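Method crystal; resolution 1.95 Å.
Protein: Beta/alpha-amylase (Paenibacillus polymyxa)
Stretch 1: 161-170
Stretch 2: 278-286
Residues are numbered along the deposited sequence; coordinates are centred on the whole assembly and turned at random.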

# COMPACT_ATOMS: atom_id res chain seq x y z
N SER A 161 4.11 4.59 0.48
CA SER A 161 2.93 5.03 -0.29
C SER A 161 1.62 4.33 0.08
O SER A 161 0.72 4.20 -0.75
CB SER A 161 3.19 4.92 -1.81
OG SER A 161 4.19 5.85 -2.19
N GLY A 162 1.50 3.89 1.33
CA GLY A 162 0.30 3.22 1.79
C GLY A 162 0.10 1.81 1.26
O GLY A 162 -1.01 1.27 1.32
N GLU A 163 1.18 1.18 0.79
CA GLU A 163 1.11 -0.13 0.17
C GLU A 163 1.93 -1.15 0.91
O GLU A 163 3.02 -0.84 1.39
CB GLU A 163 1.60 -0.02 -1.28
CG GLU A 163 0.71 0.89 -2.12
CD GLU A 163 1.27 1.13 -3.53
OE1 GLU A 163 2.49 0.94 -3.76
OE2 GLU A 163 0.47 1.51 -4.40
N LEU A 164 1.43 -2.37 1.01
CA LEU A 164 2.22 -3.43 1.63
C LEU A 164 3.29 -3.88 0.64
O LEU A 164 3.07 -4.79 -0.18
CB LEU A 164 1.32 -4.59 2.08
CG LEU A 164 1.99 -5.79 2.77
CD1 LEU A 164 2.30 -5.50 4.25
CD2 LEU A 164 1.09 -7.02 2.67
N ARG A 165 4.46 -3.24 0.73
CA ARG A 165 5.59 -3.57 -0.14
C ARG A 165 6.86 -2.98 0.47
O ARG A 165 6.79 -2.23 1.45
CB ARG A 165 5.39 -3.01 -1.56
CG ARG A 165 5.31 -1.47 -1.64
CD ARG A 165 5.50 -1.01 -3.07
NE ARG A 165 5.22 0.42 -3.25
CZ ARG A 165 6.13 1.39 -3.16
NH1 ARG A 165 7.40 1.12 -2.84
NH2 ARG A 165 5.76 2.65 -3.38
N TYR A 166 7.99 -3.34 -0.12
CA TYR A 166 9.27 -2.70 0.16
C TYR A 166 9.38 -1.41 -0.64
O TYR A 166 8.69 -1.27 -1.64
CB TYR A 166 10.41 -3.62 -0.22
CG TYR A 166 10.52 -4.82 0.70
CD1 TYR A 166 11.23 -4.72 1.91
CD2 TYR A 166 9.93 -6.04 0.37
CE1 TYR A 166 11.34 -5.80 2.77
CE2 TYR A 166 10.03 -7.14 1.23
CZ TYR A 166 10.75 -7.01 2.43
OH TYR A 166 10.88 -8.08 3.29
N PRO A 167 10.26 -0.47 -0.22
CA PRO A 167 10.45 0.77 -0.96
C PRO A 167 11.40 0.55 -2.16
O PRO A 167 12.47 1.16 -2.25
CB PRO A 167 11.09 1.69 0.07
CG PRO A 167 11.93 0.74 0.91
CD PRO A 167 11.02 -0.48 1.05
N SER A 168 10.97 -0.32 -3.06
CA SER A 168 11.87 -0.91 -4.04
C SER A 168 12.15 -0.01 -5.23
O SER A 168 13.17 -0.18 -5.90
CB SER A 168 11.27 -2.23 -4.54
OG SER A 168 9.97 -2.01 -5.04
N TYR A 169 11.25 0.93 -5.50
CA TYR A 169 11.46 1.89 -6.59
C TYR A 169 11.32 3.32 -6.04
O TYR A 169 10.28 3.69 -5.48
CB TYR A 169 10.53 1.60 -7.78
CG TYR A 169 9.05 1.92 -7.55
CD1 TYR A 169 8.19 1.01 -6.91
CD2 TYR A 169 8.53 3.14 -7.98
CE1 TYR A 169 6.83 1.35 -6.70
CE2 TYR A 169 7.20 3.47 -7.79
CZ TYR A 169 6.36 2.58 -7.15
OH TYR A 169 5.05 2.95 -6.99
N TYR A 170 12.38 4.11 -6.19
CA TYR A 170 12.49 5.37 -5.47
C TYR A 170 13.38 6.33 -6.25
O TYR A 170 14.59 6.08 -6.37
CB TYR A 170 13.07 5.11 -4.08
CG TYR A 170 12.84 6.20 -3.04
CD1 TYR A 170 11.55 6.61 -2.69
CD2 TYR A 170 13.92 6.77 -2.35
CE1 TYR A 170 11.35 7.59 -1.72
CE2 TYR A 170 13.73 7.76 -1.38
CZ TYR A 170 12.44 8.15 -1.07
OH TYR A 170 12.22 9.10 -0.08
N ALA A 278 -6.22 -3.13 3.46
CA ALA A 278 -4.86 -2.70 3.16
C ALA A 278 -4.66 -2.87 1.65
O ALA A 278 -5.49 -3.49 0.97
CB ALA A 278 -3.82 -3.50 3.96
N LYS A 279 -3.56 -2.34 1.15
CA LYS A 279 -3.35 -2.23 -0.30
C LYS A 279 -2.12 -2.99 -0.78
O LYS A 279 -1.04 -2.91 -0.18
CB LYS A 279 -3.25 -0.77 -0.71
CG LYS A 279 -4.36 0.11 -0.10
CD LYS A 279 -4.31 1.59 -0.53
CE LYS A 279 -5.51 2.37 0.07
NZ LYS A 279 -5.69 3.75 -0.50
N ILE A 280 -2.30 -3.71 -1.88
CA ILE A 280 -1.19 -4.31 -2.60
C ILE A 280 -0.84 -3.38 -3.75
O ILE A 280 -1.73 -2.87 -4.44
CB ILE A 280 -1.53 -5.75 -3.07
CG1 ILE A 280 -1.66 -6.69 -1.85
CG2 ILE A 280 -0.47 -6.30 -4.07
CD1 ILE A 280 -2.03 -8.15 -2.23
N SER A 281 0.46 -3.13 -3.94
CA SER A 281 0.98 -2.28 -4.99
C SER A 281 0.74 -2.90 -6.36
O SER A 281 0.80 -4.13 -6.51
CB SER A 281 2.49 -2.12 -4.79
OG SER A 281 3.03 -1.14 -5.67
N GLY A 282 0.52 -2.05 -7.36
CA GLY A 282 0.42 -2.51 -8.75
C GLY A 282 1.76 -2.33 -9.45
O GLY A 282 2.03 -1.28 -10.04
N LEU A 283 2.60 -3.37 -9.40
CA LEU A 283 3.96 -3.28 -9.93
C LEU A 283 3.95 -3.90 -11.33
O LEU A 283 4.49 -4.99 -11.57
CB LEU A 283 4.94 -3.95 -8.96
CG LEU A 283 4.97 -3.30 -7.55
CD1 LEU A 283 5.79 -4.15 -6.59
CD2 LEU A 283 5.57 -1.88 -7.64
N HIS A 284 3.30 -3.17 -12.24
CA HIS A 284 2.84 -3.68 -13.53
C HIS A 284 3.92 -3.70 -14.62
O HIS A 284 3.68 -4.24 -15.70
CB HIS A 284 1.63 -2.86 -14.03
CG HIS A 284 1.91 -1.39 -14.18
ND1 HIS A 284 2.55 -0.86 -15.28
CD2 HIS A 284 1.63 -0.34 -13.37
CE1 HIS A 284 2.66 0.45 -15.13
NE2 HIS A 284 2.12 0.79 -13.98
N TRP A 285 5.08 -3.12 -14.35
CA TRP A 285 6.13 -3.04 -15.37
C TRP A 285 7.21 -4.10 -15.17
O TRP A 285 7.37 -4.62 -14.06
CB TRP A 285 6.71 -1.62 -15.44
CG TRP A 285 7.34 -1.08 -14.18
CD1 TRP A 285 8.68 -0.98 -13.92
CD2 TRP A 285 6.67 -0.49 -13.05
NE1 TRP A 285 8.88 -0.40 -12.69
CE2 TRP A 285 7.66 -0.08 -12.14
CE3 TRP A 285 5.32 -0.27 -12.72
CZ2 TRP A 285 7.36 0.53 -10.91
CZ3 TRP A 285 5.02 0.33 -11.49
CH2 TRP A 285 6.04 0.72 -10.60
N GLN A 286 7.92 -4.45 -16.25
CA GLN A 286 8.83 -5.61 -16.27
C GLN A 286 8.15 -6.95 -15.98
O GLN A 286 8.80 -7.93 -15.60
CB GLN A 286 10.04 -5.40 -15.34
CG GLN A 286 10.78 -4.08 -15.58
CD GLN A 286 11.24 -3.90 -17.03
OE1 GLN A 286 11.24 -4.85 -17.82
NE2 GLN A 286 11.60 -2.68 -17.39
O HOH W 1 -1.80 -0.78 2.82
O HOH W 2 0.70 0.74 -6.97

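The carboxylate of Glu163 is the polar centre of this contact. Its OE1 accepts a hydrogen bond from the hydroxyl of Ser281, with OG and OE1 2.9 Å apart, and the same oxygen takes part in a salt bridge within its own stretch, 2.8 Å from Arg165 NE. The N-H of the guanidinium points almost straight at the carboxylate oxygen, at an angle of 172°, so charge and hydrogen-bond geometry reinforce each other. Arg165 is further fixed by a hydrogen bond from its NH1 to the carbonyl of Tyr166, NH1 to O being 3.0 Å. The arginine also borders the serine, its CD lying 3.6 Å from Ser281 OG. The t rotamer of Ser281, whose CA-to-CB bond points toward the first stretch, brings the hydroxyl to this meeting point of acid and base.

The other carboxylate oxygen serves a separate link. The O of water 2 lies 2.7 Å from Glu163 OE2, to which it donates, and 2.8 Å from Gly282 N, from which it accepts, so that the acid reaches the second stretch both directly, through a side chain, and indirectly, through a main-chain amide.

Between the backbones there is one direct hydrogen bond: Leu164 N lies 2.8 Å from Lys279 O, and with an angle of 172° the bond is short and nearly linear. The same carbonyl oxygen lies 3.5 Å from Glu163 CA, in a CA-H...O contact with an angle of 130° at the hydrogen, and thus receives two neighbouring donors of very different strength. The CA atoms of Glu163 and Lys279 are 5.0 Å apart here, close enough for main chain to meet main chain. One residue earlier, water 1 takes over: it donates to Gly162 O, 2.7 Å from its own O, and accepts from Lys279 N at 2.9 Å. Lys279 therefore engages the first stretch through both its amide and its carbonyl, one through solvent and the other directly. Gly162, whose positive phi of 72° by itself favours glycine, also packs its carbonyl against the lysine, with O 3.6 Å from Lys279 CB. The end of the lysine side chain leads away, and its NZ is hydrogen-bonded elsewhere in the structure.

Farther along, the contact passes to apolar and aromatic packing around Tyr169. The CA atoms of Tyr169 and Leu283 are 9.7 Å apart, so the contact depends on side chains that bridge this gap. The CA-to-CB bond of Tyr169 points toward the second stretch, and the leucine, though its CA-to-CB bond points sideways, comes nearer at its end, placing CD2 3.6 Å from Tyr169 CE1. Trp285 supplies the other aromatic partner. The edge of its indole is directed at the face of the tyrosine, with the planes at 90° and the centroids of the tyrosine ring and the six-membered ring of the indole 5.1 Å apart. The tip of the indole makes the approach, Trp285 CH2 standing 3.9 Å from Tyr169 CZ.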